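Local structure of MIX1 (Leishmania major, 3HA4) at residues Ile129-Ala132 with Val133-Glu137. The protein probably serves as a membrane-bound scaffold of the mitochondrion that mediates protein-protein interactions, and forms homodimers. Sequence-based numbering, arbitrary orientation.
Sequences ISMA and VDDLE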
loop_
_atom_site.group_PDB
_atom_site.type_symbol
_atom_site.label_atom_id
_atom_site.label_comp_id
_atom_site.label_asym_id
_atom_site.label_seq_id
_atom_site.Cartn_x
_atom_site.Cartn_y
_atom_site.Cartn_z
ATOM N N ILE A 129 8.665 0.319 6.348
ATOM C CA ILE A 129 8.556 -0.993 6.897
ATOM C C ILE A 129 8.848 -0.998 8.363
ATOM O O ILE A 129 8.267 -1.724 9.096
ATOM C CB ILE A 129 9.530 -1.930 6.188
ATOM C CG1 ILE A 129 9.111 -2.133 4.753
ATOM C CG2 ILE A 129 9.622 -3.247 6.859
ATOM C CD1 ILE A 129 10.008 -2.950 4.018
ATOM N N SER A 130 9.755 -0.168 8.803
ATOM C CA SER A 130 10.015 -0.048 10.199
ATOM C C SER A 130 8.860 0.579 10.929
ATOM O O SER A 130 8.581 0.245 12.029
ATOM C CB SER A 130 11.240 0.801 10.396
ATOM O OG SER A 130 12.358 0.119 10.005
ATOM N N MET A 131 8.197 1.503 10.279
ATOM C CA MET A 131 7.040 2.139 10.802
ATOM C C MET A 131 5.905 1.169 10.889
ATOM O O MET A 131 5.229 1.151 11.846
ATOM C CB MET A 131 6.689 3.323 9.936
ATOM C CG MET A 131 5.445 4.018 10.336
ATOM S SD MET A 131 5.377 5.618 9.649
ATOM C CE MET A 131 7.006 5.712 9.042
ATOM N N ALA A 132 5.728 0.339 9.885
ATOM C CA ALA A 132 4.686 -0.679 9.935
ATOM C C ALA A 132 5.011 -1.720 11.003
ATOM O O ALA A 132 4.117 -2.215 11.697
ATOM C CB ALA A 132 4.513 -1.337 8.573
ATOM N N VAL A 133 6.295 -2.045 11.125
ATOM C CA VAL A 133 6.753 -2.992 12.129
ATOM C C VAL A 133 6.392 -2.511 13.535
ATOM O O VAL A 133 5.840 -3.275 14.336
ATOM C CB VAL A 133 8.270 -3.245 12.004
ATOM C CG1 VAL A 133 8.805 -3.955 13.239
ATOM C CG2 VAL A 133 8.553 -4.075 10.770
ATOM N N ASP A 134 6.688 -1.241 13.815
ATOM C CA ASP A 134 6.291 -0.593 15.072
ATOM C C ASP A 134 4.799 -0.726 15.293
ATOM O O ASP A 134 4.353 -1.110 16.378
ATOM C CB ASP A 134 6.629 0.907 15.064
ATOM C CG ASP A 134 8.060 1.193 15.427
ATOM O OD1 ASP A 134 8.836 0.244 15.695
ATOM O OD2 ASP A 134 8.407 2.391 15.447
ATOM N N ASP A 135 4.032 -0.365 14.268
ATOM C CA ASP A 135 2.584 -0.441 14.350
ATOM C C ASP A 135 2.175 -1.839 14.787
ATOM O O ASP A 135 1.408 -2.005 15.738
ATOM C CB ASP A 135 1.947 -0.068 13.011
ATOM C CG ASP A 135 1.932 1.423 12.780
ATOM O OD1 ASP A 135 2.039 2.159 13.780
ATOM O OD2 ASP A 135 1.812 1.864 11.618
ATOM N N LEU A 136 2.721 -2.847 14.113
ATOM C CA LEU A 136 2.382 -4.219 14.445
ATOM C C LEU A 136 2.804 -4.528 15.868
ATOM O O LEU A 136 1.995 -4.978 16.674
ATOM C CB LEU A 136 3.008 -5.186 13.443
ATOM C CG LEU A 136 2.401 -5.048 12.042
ATOM C CD1 LEU A 136 3.263 -5.707 10.941
ATOM C CD2 LEU A 136 0.960 -5.604 12.062
ATOM N N GLU A 137 4.049 -4.294 16.183
ATOM C CA GLU A 137 4.533 -4.497 17.523
ATOM C C GLU A 137 3.662 -3.832 18.593
ATOM O O GLU A 137 3.447 -4.384 19.635
ATOM C CB GLU A 137 5.981 -4.040 17.621
ATOM C CG GLU A 137 6.992 -4.859 16.870
ATOM C CD GLU A 137 7.370 -6.073 17.600
ATOM O OE1 GLU A 137 6.754 -6.321 18.605
ATOM O OE2 GLU A 137 8.251 -6.796 17.179
#
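Ile129 and Val133, one helical turn apart, meet through their CG2 methyls, which lie 4.1 Å from each other, while the backbone beneath them is joined by the bond from Val133 N to Ile129 O (2.8 Å). The pair illustrates how an amphipathic helix is built: four successive i to i+4 backbone hydrogen bonds join the two turns, and the side chains decide which face is packed. Three more follow across the contact, the last from Leu136 N to Ala132 O at 2.9 Å with an N-H...O angle of 163°. In Val133 the chi1 of 166° turns CG1 away from the backbone N and leaves CG2 beside it, on the side of Ile129. In Leu136, on the next turn, CG rests 3.3 Å from Ala132 O. This is the tight side: Val133 fits against Leu102 and Leu106 of helix 94-109, Ala132 against Leu73 of helix 70-81, and Leu136 touches both helices, in keeping with the layered helices of a TPR-like fold.

The opposite character appears at Asp134, which is exposed; its CG stays near its own backbone N (chi1 -83°), and the carboxylate turns back beside Ser130 O without bonding to it. Between these extremes stands Asp135, whose OD2 lies 3.5 Å from Met131 O, a meeting of two acceptors that offers no attraction. That carboxylate oxygen finds its partner in a salt bridge to Lys80, and the second subunit packs nearby, with its Pro35 against Met131 and its Gln39 against Asp135. Within the helix, then, cohesion comes chiefly from the backbone hydrogen bonds, with a single apolar touch between Ile129 and Val133, whereas the Asp135 charge is met by Lys80, which probably helps tie helix 123-137 to helix 70-81.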